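PDB 5ZE8: cytochrome c552 from Thermochromatium tepidum, which carries five heme c groups and, as a low-potential multiheme cytochrome of a purple sulfur photosynthetic bacterium, probably transfers electrons. Local coordinates for residues N320-L325 with A340-K345; Y328-E333 with G394-R399; K345-A350 with L386-P391. All coordinates share one frame; numbering follows the deposited sequence.

Contact 1. Residues N320-L325 with A340-K345; sequences NLYLKL and ADHPSK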
loop_
_atom_site.group_PDB
_atom_site.type_symbol
_atom_site.label_atom_id
_atom_site.label_comp_id
_atom_site.label_asym_id
_atom_site.label_seq_id
_atom_site.Cartn_x
_atom_site.Cartn_y
_atom_site.Cartn_z
ATOM N N ASN A 320 -8.850 -5.801 -4.898
ATOM C CA ASN A 320 -10.116 -5.695 -5.597
ATOM C C ASN A 320 -11.271 -5.287 -4.741
ATOM O O ASN A 320 -11.292 -5.571 -3.561
ATOM C CB ASN A 320 -10.405 -7.004 -6.322
ATOM C CG ASN A 320 -10.652 -8.152 -5.378
ATOM O OD1 ASN A 320 -11.796 -8.382 -4.997
ATOM N ND2 ASN A 320 -9.569 -8.841 -4.942
ATOM N N LEU A 321 -12.254 -4.634 -5.324
ATOM C CA LEU A 321 -13.531 -4.359 -4.646
ATOM C C LEU A 321 -14.661 -5.003 -5.379
ATOM O O LEU A 321 -14.577 -5.316 -6.600
ATOM C CB LEU A 321 -13.858 -2.879 -4.669
ATOM C CG LEU A 321 -12.767 -1.831 -4.710
ATOM C CD1 LEU A 321 -13.298 -0.412 -4.901
ATOM C CD2 LEU A 321 -11.942 -1.955 -3.457
ATOM N N TYR A 322 -15.772 -5.157 -4.669
ATOM C CA TYR A 322 -16.992 -5.547 -5.370
ATOM C C TYR A 322 -18.186 -4.962 -4.674
ATOM O O TYR A 322 -18.115 -4.771 -3.481
ATOM C CB TYR A 322 -17.130 -7.048 -5.513
ATOM C CG TYR A 322 -17.199 -7.928 -4.305
ATOM C CD1 TYR A 322 -18.380 -8.101 -3.607
ATOM C CD2 TYR A 322 -16.086 -8.596 -3.795
ATOM C CE1 TYR A 322 -18.442 -8.928 -2.491
ATOM C CE2 TYR A 322 -16.145 -9.467 -2.718
ATOM C CZ TYR A 322 -17.336 -9.591 -2.032
ATOM O OH TYR A 322 -17.399 -10.406 -0.933
ATOM N N LEU A 323 -19.245 -4.701 -5.482
ATOM C CA LEU A 323 -20.496 -4.141 -5.035
ATOM C C LEU A 323 -21.512 -5.273 -4.924
ATOM O O LEU A 323 -21.669 -6.015 -5.840
ATOM C CB LEU A 323 -21.014 -3.125 -6.016
ATOM C CG LEU A 323 -22.490 -2.764 -5.872
ATOM C CD1 LEU A 323 -22.700 -1.961 -4.550
ATOM C CD2 LEU A 323 -22.894 -1.939 -7.019
ATOM N N LYS A 324 -22.181 -5.385 -3.791
ATOM C CA LYS A 324 -23.386 -6.212 -3.659
ATOM C C LYS A 324 -24.585 -5.293 -3.461
ATOM O O LYS A 324 -24.603 -4.541 -2.533
ATOM C CB LYS A 324 -23.263 -7.111 -2.485
ATOM C CG LYS A 324 -22.176 -8.121 -2.608
ATOM C CD LYS A 324 -22.544 -9.276 -3.560
ATOM C CE LYS A 324 -23.566 -10.262 -3.000
ATOM N NZ LYS A 324 -23.129 -10.915 -1.770
ATOM N N LEU A 325 -25.577 -5.437 -4.301
ATOM C CA LEU A 325 -26.803 -4.685 -4.233
ATOM C C LEU A 325 -27.947 -5.690 -4.150
ATOM O O LEU A 325 -28.080 -6.581 -4.985
ATOM C CB LEU A 325 -27.042 -3.770 -5.430
ATOM C CG LEU A 325 -28.199 -2.780 -5.480
ATOM C CD1 LEU A 325 -27.946 -1.756 -4.359
ATOM C CD2 LEU A 325 -28.298 -2.103 -6.840
ATOM N N ALA A 340 -25.485 -13.124 -7.840
ATOM C CA ALA A 340 -25.919 -14.237 -7.053
ATOM C C ALA A 340 -24.832 -14.635 -6.105
ATOM O O ALA A 340 -25.094 -14.698 -4.909
ATOM C CB ALA A 340 -26.344 -15.408 -7.916
ATOM N N ASP A 341 -23.637 -14.888 -6.651
ATOM C CA ASP A 341 -22.420 -15.158 -5.882
ATOM C C ASP A 341 -21.434 -13.943 -6.090
ATOM O O ASP A 341 -21.754 -12.807 -5.702
ATOM C CB ASP A 341 -21.735 -16.461 -6.355
ATOM C CG ASP A 341 -22.666 -17.661 -6.441
ATOM O OD1 ASP A 341 -23.883 -17.478 -6.693
ATOM O OD2 ASP A 341 -22.163 -18.813 -6.312
ATOM N N HIS A 342 -20.235 -14.209 -6.602
ATOM C CA HIS A 342 -19.158 -13.153 -6.677
ATOM C C HIS A 342 -19.383 -12.361 -7.948
ATOM O O HIS A 342 -19.513 -12.971 -9.040
ATOM C CB HIS A 342 -17.791 -13.782 -6.674
ATOM C CG HIS A 342 -16.677 -12.836 -6.345
ATOM N ND1 HIS A 342 -16.217 -11.896 -7.235
ATOM C CD2 HIS A 342 -15.894 -12.737 -5.244
ATOM C CE1 HIS A 342 -15.218 -11.226 -6.685
ATOM N NE2 HIS A 342 -15.023 -11.689 -5.460
ATOM N N PRO A 343 -19.385 -11.031 -7.864
ATOM C CA PRO A 343 -19.560 -10.203 -9.005
ATOM C C PRO A 343 -18.572 -10.420 -10.105
ATOM O O PRO A 343 -18.906 -10.177 -11.236
ATOM C CB PRO A 343 -19.513 -8.769 -8.435
ATOM C CG PRO A 343 -20.001 -8.986 -7.021
ATOM C CD PRO A 343 -19.344 -10.221 -6.624
ATOM N N SER A 344 -17.350 -10.880 -9.805
ATOM C CA SER A 344 -16.423 -11.177 -10.906
ATOM C C SER A 344 -17.001 -12.094 -11.968
ATOM O O SER A 344 -16.673 -11.991 -13.130
ATOM C CB SER A 344 -15.105 -11.740 -10.378
ATOM O OG SER A 344 -15.215 -13.020 -9.791
ATOM N N LYS A 345 -17.798 -13.028 -11.507
ATOM C CA LYS A 345 -18.525 -14.003 -12.365
ATOM C C LYS A 345 -19.946 -13.627 -12.669
ATOM O O LYS A 345 -20.451 -13.948 -13.730
ATOM C CB LYS A 345 -18.554 -15.322 -11.653
ATOM C CG LYS A 345 -17.162 -15.947 -11.401
ATOM C CD LYS A 345 -17.199 -17.380 -10.967
ATOM C CE LYS A 345 -15.758 -17.836 -10.828
ATOM N NZ LYS A 345 -15.768 -19.249 -10.415
HETATM O O HOH W 1 -12.987 -10.680 -3.961
HETATM O O HOH W 2 -24.842 -13.142 -2.360
#
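Pro343 packs its ring against the root of Tyr322, and this is the tight end of the contact. CG of Pro343 lies 3.8 Å from CB of Tyr322 and 3.6 Å from the carbonyl O of Leu323, while CD of Pro343 reaches CD1 of the tyrosine ring. Proline suits the first turn of helix 343-346: it has no N-H to leave unbonded there, and its rigid carbons give strand 320-328 a compact apolar surface. The Tyr322 side chain takes the crowded position, CG between the backbone N and the carbonyl carbon (chi1 61°), which brings its ring against both Pro343 and His342. The two rings meet obliquely, planes 54° apart, with NE2 of His342 3.7 Å from CD2 of Tyr322. Here the short helix rests on a strand of the six-stranded antiparallel sheet in the C-terminal part of the chain. His342 is its N-cap residue: ND1, in the plane of the imidazole, accepts from Ser344 N at 3.0 Å, which fixes the ring's rotation and leaves NE2 turned toward Tyr322 and a water. On the looser side, water takes over. One molecule links NE2 of His342, at 2.7 Å, to OD1 of Asn320, to which it donates. At the other end Lys324 bends at chi2, chi3 and chi4, bringing CE within 4.1 Å of the carbonyl O of Asp341. Its ammonium NZ then donates to a second water, 2.9 Å away, which in turn donates to the carbonyl O of Ala340.

Contact 2. Residues Y328-E333 with G394-R399; sequences YDASGE and GVALVR
Tyr328, at the end of strand 320-328, and Leu397 pair as antiparallel, hydrogen-bonded neighbours. Backbone bonds come first. Tyr328 N donates to Leu397 O at 2.8 Å, close to straight at 166°. The return bond is forked: Tyr328 O accepts from Ala396 N at 2.8 Å, in the carbonyl plane, and from Leu397 N at 3.2 Å, tilted from that plane. Two residues thus face one, a classic beta bulge. Weaker CA-H...O contacts extend the pairing, with CA of Asp329 lying 3.3 Å from Gly394 O. Gly394 itself has a positive phi of 80°, a backbone conformation that glycine adopts easily.

Apolar contacts are modest. Tyr328 and Leu397 run side by side on one face of the sheet, ring CD1 to CD2 of the leucine at 4.2 Å, and CB of Arg399 comes to the ring edge at CE1. The guanidinium is held by salt bridges to Glu432 and Glu401, so arginine serves here through its aliphatic root. The methyls of Ala330 and Ala396 touch at 3.9 Å, small enough for a turn to sit close to the bulge.

The side-chain hydrogen bonds of Asp329 gather in and just after the type I turn from Asp329 to Gly332. OD1 of Asp329 accepts from Ser331 N, making an Asx turn, from Glu333 N and, on its syn side, from Ser331 OG at 2.6 Å. Three donors on one carboxylate oxygen imply that this aspartate is probably stabilised as the anion; the turn is held by its own backbone bonds and by Asp329 OD1, while main-chain bonds join the segments.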
loop_
_atom_site.group_PDB
_atom_site.type_symbol
_atom_site.label_atom_id
_atom_site.label_comp_id
_atom_site.label_asym_id
_atom_site.label_seq_id
_atom_site.Cartn_x
_atom_site.Cartn_y
_atom_site.Cartn_z
ATOM N N TYR A 328 -34.859 -6.560 -0.666
ATOM C CA TYR A 328 -35.477 -7.477 0.341
ATOM C C TYR A 328 -36.984 -7.156 0.481
ATOM O O TYR A 328 -37.358 -5.985 0.336
ATOM C CB TYR A 328 -34.875 -7.266 1.734
ATOM C CG TYR A 328 -33.385 -7.535 1.784
ATOM C CD1 TYR A 328 -32.477 -6.510 1.497
ATOM C CD2 TYR A 328 -32.876 -8.784 2.120
ATOM C CE1 TYR A 328 -31.098 -6.770 1.548
ATOM C CE2 TYR A 328 -31.504 -9.032 2.197
ATOM C CZ TYR A 328 -30.652 -8.005 1.909
ATOM O OH TYR A 328 -29.291 -8.288 2.008
ATOM N N ASP A 329 -37.783 -8.209 0.834
ATOM C CA ASP A 329 -39.105 -7.988 1.254
ATOM C C ASP A 329 -39.120 -7.517 2.711
ATOM O O ASP A 329 -38.086 -7.464 3.435
ATOM C CB ASP A 329 -40.037 -9.223 0.962
ATOM C CG ASP A 329 -39.835 -10.387 1.882
ATOM O OD1 ASP A 329 -39.280 -10.279 2.986
ATOM O OD2 ASP A 329 -40.339 -11.494 1.461
ATOM N N ALA A 330 -40.347 -7.215 3.233
ATOM C CA ALA A 330 -40.478 -6.709 4.594
ATOM C C ALA A 330 -40.240 -7.729 5.687
ATOM O O ALA A 330 -40.245 -7.376 6.887
ATOM C CB ALA A 330 -41.865 -6.039 4.734
ATOM N N SER A 331 -40.011 -9.017 5.340
ATOM C CA SER A 331 -39.597 -10.029 6.293
ATOM C C SER A 331 -38.103 -10.264 6.245
ATOM O O SER A 331 -37.574 -11.093 6.999
ATOM C CB SER A 331 -40.328 -11.338 6.056
ATOM O OG SER A 331 -39.893 -11.987 4.854
ATOM N N GLY A 332 -37.446 -9.475 5.402
ATOM C CA GLY A 332 -35.986 -9.571 5.198
ATOM C C GLY A 332 -35.503 -10.664 4.294
ATOM O O GLY A 332 -34.306 -11.040 4.368
ATOM N N GLU A 333 -36.370 -11.197 3.467
ATOM C CA GLU A 333 -36.044 -12.283 2.515
ATOM C C GLU A 333 -35.551 -11.624 1.258
ATOM O O GLU A 333 -36.076 -10.581 0.839
ATOM C CB GLU A 333 -37.262 -13.174 2.221
ATOM C CG GLU A 333 -37.522 -14.168 3.311
ATOM C CD GLU A 333 -36.369 -15.175 3.556
ATOM O OE1 GLU A 333 -35.871 -15.833 2.598
ATOM O OE2 GLU A 333 -35.947 -15.323 4.735
ATOM N N GLY A 394 -43.014 -6.457 -3.956
ATOM C CA GLY A 394 -42.691 -6.818 -2.596
ATOM C C GLY A 394 -41.481 -6.174 -1.960
ATOM O O GLY A 394 -41.170 -6.425 -0.806
ATOM N N VAL A 395 -40.802 -5.347 -2.717
ATOM C CA VAL A 395 -39.500 -4.796 -2.210
ATOM C C VAL A 395 -39.795 -3.712 -1.185
ATOM O O VAL A 395 -40.483 -2.738 -1.532
ATOM C CB VAL A 395 -38.629 -4.217 -3.345
ATOM C CG1 VAL A 395 -37.376 -3.577 -2.768
ATOM C CG2 VAL A 395 -38.268 -5.300 -4.374
ATOM N N ALA A 396 -39.275 -3.916 0.030
ATOM C CA ALA A 396 -39.346 -3.009 1.139
ATOM C C ALA A 396 -38.005 -2.288 1.387
ATOM O O ALA A 396 -38.001 -1.194 1.940
ATOM C CB ALA A 396 -39.841 -3.752 2.365
ATOM N N LEU A 397 -36.871 -2.885 0.970
ATOM C CA LEU A 397 -35.543 -2.316 1.292
ATOM C C LEU A 397 -34.611 -2.626 0.132
ATOM O O LEU A 397 -34.614 -3.749 -0.321
ATOM C CB LEU A 397 -35.005 -3.026 2.483
ATOM C CG LEU A 397 -33.633 -2.612 2.960
ATOM C CD1 LEU A 397 -33.678 -1.103 3.301
ATOM C CD2 LEU A 397 -33.275 -3.441 4.175
ATOM N N VAL A 398 -33.795 -1.652 -0.276
ATOM C CA VAL A 398 -32.689 -1.892 -1.239
ATOM C C VAL A 398 -31.422 -1.516 -0.447
ATOM O O VAL A 398 -31.368 -0.450 0.184
ATOM C CB VAL A 398 -32.838 -1.059 -2.491
ATOM C CG1 VAL A 398 -31.717 -1.279 -3.443
ATOM C CG2 VAL A 398 -34.115 -1.416 -3.273
ATOM N N ARG A 399 -30.396 -2.383 -0.491
ATOM C CA ARG A 399 -29.215 -2.214 0.374
ATOM C C ARG A 399 -28.021 -2.465 -0.529
ATOM O O ARG A 399 -27.913 -3.519 -1.175
ATOM C CB ARG A 399 -29.241 -3.119 1.579
ATOM C CG ARG A 399 -27.942 -3.099 2.388
ATOM C CD ARG A 399 -28.226 -3.772 3.694
ATOM N NE ARG A 399 -26.988 -4.061 4.385
ATOM C CZ ARG A 399 -26.634 -3.645 5.578
ATOM N NH1 ARG A 399 -27.390 -2.843 6.352
ATOM N NH2 ARG A 399 -25.461 -4.047 6.030
#

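Contact 3. Residues K345-A350 with L386-P391; sequences KDDPRA and LNYEIP
Asp347 turns its carboxylate away from its own backbone nitrogen (chi1 -175°), toward strand 383-391, and Tyr388, whose CG lies beside the backbone N (chi1 -69°), swings its ring out to meet it; the two side chains come from opposite directions. The contact joins the turn after helix 343-346, which belongs with the six-stranded antiparallel sheet, to an outer strand of the separate three-stranded antiparallel sheet. Its central link is a single hydrogen bond, Tyr388 OH donating to Asp347 OD2 at 2.6 Å. The acceptor uses its syn lone pair, on the side of its other oxygen, and sits in the ring plane at the tyrosine's edge, whereas the carboxylate is turned 76° to the ring. Asn338 ND2 also donates to OD2, so two bonds satisfy this oxygen of a buried aspartate and would be expected to help keep it ionised. A tyrosine suits the strand position because its long, rigid ring reaches from the strand to the acid and ends in a donor, while its flanks pack on Leu323 and Leu325 of strand 320-328.

Next to this polar link, Leu386 adds loose packing. Its branch faces the short 3-10 segment near CB and the carbonyl O of Arg349, although the rest of the arginine leads away toward solvent; the leucine has two conformers, so the exact fit of its methyls is doubtful. Ala350 fits beside the hydrogen bond: its small methyl CB lies 3.5 Å from Tyr388 OH and 3.3 Å from Asp347 OD2.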
loop_
_atom_site.group_PDB
_atom_site.type_symbol
_atom_site.label_atom_id
_atom_site.label_comp_id
_atom_site.label_asym_id
_atom_site.label_seq_id
_atom_site.Cartn_x
_atom_site.Cartn_y
_atom_site.Cartn_z
ATOM N N LYS A 345 -17.798 -13.028 -11.507
ATOM C CA LYS A 345 -18.525 -14.003 -12.365
ATOM C C LYS A 345 -19.946 -13.627 -12.669
ATOM O O LYS A 345 -20.451 -13.948 -13.730
ATOM C CB LYS A 345 -18.554 -15.322 -11.653
ATOM C CG LYS A 345 -17.162 -15.947 -11.401
ATOM C CD LYS A 345 -17.199 -17.380 -10.967
ATOM C CE LYS A 345 -15.758 -17.836 -10.828
ATOM N NZ LYS A 345 -15.768 -19.249 -10.415
ATOM N N ASP A 346 -20.637 -13.020 -11.733
ATOM C CA ASP A 346 -22.058 -12.719 -11.940
ATOM C C ASP A 346 -22.464 -11.329 -12.299
ATOM O O ASP A 346 -23.552 -11.163 -12.776
ATOM C CB ASP A 346 -22.803 -13.113 -10.686
ATOM C CG ASP A 346 -22.804 -14.617 -10.463
ATOM O OD1 ASP A 346 -22.526 -15.401 -11.373
ATOM O OD2 ASP A 346 -23.157 -15.009 -9.340
ATOM N N ASP A 347 -21.610 -10.294 -12.102
ATOM C CA ASP A 347 -21.950 -8.942 -12.469
ATOM C C ASP A 347 -20.649 -8.140 -12.674
ATOM O O ASP A 347 -20.225 -7.392 -11.783
ATOM C CB ASP A 347 -22.770 -8.311 -11.355
ATOM C CG ASP A 347 -23.281 -6.941 -11.696
ATOM O OD1 ASP A 347 -23.318 -6.525 -12.879
ATOM O OD2 ASP A 347 -23.685 -6.180 -10.763
ATOM N N PRO A 348 -19.953 -8.363 -13.789
ATOM C CA PRO A 348 -18.599 -7.773 -13.913
ATOM C C PRO A 348 -18.451 -6.271 -13.782
ATOM O O PRO A 348 -17.360 -5.827 -13.320
ATOM C CB PRO A 348 -18.130 -8.293 -15.285
ATOM C CG PRO A 348 -18.887 -9.624 -15.396
ATOM C CD PRO A 348 -20.220 -9.348 -14.866
ATOM N N ARG A 349 -19.501 -5.499 -14.017
ATOM C CA ARG A 349 -19.465 -4.080 -13.823
ATOM C C ARG A 349 -19.375 -3.768 -12.344
ATOM O O ARG A 349 -18.947 -2.633 -12.056
ATOM C CB ARG A 349 -20.689 -3.373 -14.432
ATOM C CG ARG A 349 -20.706 -3.512 -15.951
ATOM C CD ARG A 349 -22.099 -3.556 -16.626
ATOM N NE ARG A 349 -22.069 -4.455 -17.814
ATOM C CZ ARG A 349 -22.953 -4.493 -18.824
ATOM N NH1 ARG A 349 -24.028 -3.691 -18.870
ATOM N NH2 ARG A 349 -22.751 -5.370 -19.809
ATOM N N ALA A 350 -19.748 -4.699 -11.477
ATOM C CA ALA A 350 -19.680 -4.507 -10.049
ATOM C C ALA A 350 -18.381 -5.108 -9.425
ATOM O O ALA A 350 -18.310 -5.248 -8.217
ATOM C CB ALA A 350 -20.954 -5.073 -9.380
ATOM N N LEU A 386 -23.453 3.301 -11.327
ATOM C CA LEU A 386 -23.991 2.038 -11.822
ATOM C C LEU A 386 -25.487 2.002 -11.621
ATOM O O LEU A 386 -25.963 2.193 -10.495
ATOM C CB LEU A 386 -23.356 0.833 -11.115
ATOM C CG LEU A 386 -21.841 0.641 -11.245
ATOM C CD1 LEU A 386 -21.442 -0.676 -10.594
ATOM C CD2 LEU A 386 -21.363 0.674 -12.693
ATOM N N ASN A 387 -26.192 1.679 -12.708
ATOM C CA ASN A 387 -27.644 1.631 -12.767
ATOM C C ASN A 387 -28.173 0.239 -12.778
ATOM O O ASN A 387 -27.721 -0.637 -13.535
ATOM C CB ASN A 387 -28.138 2.373 -13.995
ATOM C CG ASN A 387 -27.655 3.803 -14.018
ATOM O OD1 ASN A 387 -28.138 4.630 -13.250
ATOM N ND2 ASN A 387 -26.664 4.100 -14.882
ATOM N N TYR A 388 -29.160 0.026 -11.917
ATOM C CA TYR A 388 -29.848 -1.235 -11.933
ATOM C C TYR A 388 -31.357 -1.086 -12.037
ATOM O O TYR A 388 -31.904 -0.083 -11.594
ATOM C CB TYR A 388 -29.493 -1.973 -10.659
ATOM C CG TYR A 388 -28.059 -2.427 -10.634
ATOM C CD1 TYR A 388 -27.678 -3.649 -11.149
ATOM C CD2 TYR A 388 -27.070 -1.648 -10.039
ATOM C CE1 TYR A 388 -26.321 -4.088 -11.031
ATOM C CE2 TYR A 388 -25.762 -2.051 -9.983
ATOM C CZ TYR A 388 -25.369 -3.249 -10.483
ATOM O OH TYR A 388 -24.013 -3.667 -10.455
ATOM N N GLU A 389 -32.007 -2.084 -12.637
ATOM C CA GLU A 389 -33.472 -2.128 -12.733
ATOM C C GLU A 389 -33.978 -3.341 -11.950
ATOM O O GLU A 389 -33.729 -4.489 -12.295
ATOM C CB GLU A 389 -33.864 -2.160 -14.189
ATOM C CG GLU A 389 -33.436 -0.907 -14.969
ATOM C CD GLU A 389 -34.447 0.224 -14.967
ATOM O OE1 GLU A 389 -34.348 1.090 -15.861
ATOM O OE2 GLU A 389 -35.379 0.255 -14.125
ATOM N N ILE A 390 -34.604 -3.047 -10.848
ATOM C CA ILE A 390 -34.992 -4.063 -9.865
ATOM C C ILE A 390 -36.539 -4.270 -9.965
ATOM O O ILE A 390 -37.282 -3.334 -9.771
ATOM C CB ILE A 390 -34.650 -3.668 -8.397
ATOM C CG1 ILE A 390 -33.107 -3.438 -8.244
ATOM C CG2 ILE A 390 -35.072 -4.796 -7.448
ATOM C CD1 ILE A 390 -32.728 -2.928 -6.896
ATOM N N PRO A 391 -36.981 -5.519 -10.145
ATOM C CA PRO A 391 -38.444 -5.735 -10.100
ATOM C C PRO A 391 -39.011 -5.242 -8.753
ATOM O O PRO A 391 -38.450 -5.540 -7.650
ATOM C CB PRO A 391 -38.577 -7.256 -10.276
ATOM C CG PRO A 391 -37.259 -7.708 -10.818
ATOM C CD PRO A 391 -36.221 -6.770 -10.367
#

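How the contacts relate
Contacts 1 and 3 are partly buried and use the same short helix 343-346, sharing Lys345; contact 2 lies further out, at the surface. Contact 1 uses strand 320-328, and contact 2 joins the end of it to strand 397-405, its neighbour in the sheet; the two meet where Leu325 packs on Val398 and Arg399. Contact 3 instead reaches across to strand 383-391, whose Ile390 touches Val398 of contact 2. Chemistry follows place: ring packing with water at the margins in contact 1, one buried side-chain hydrogen bond in contact 3, and main-chain pairing in contact 2. Between contacts 1 and 3, Asp346 OD2 probably accepts from Asp341 N, and Leu323 N donates to Ala350 O.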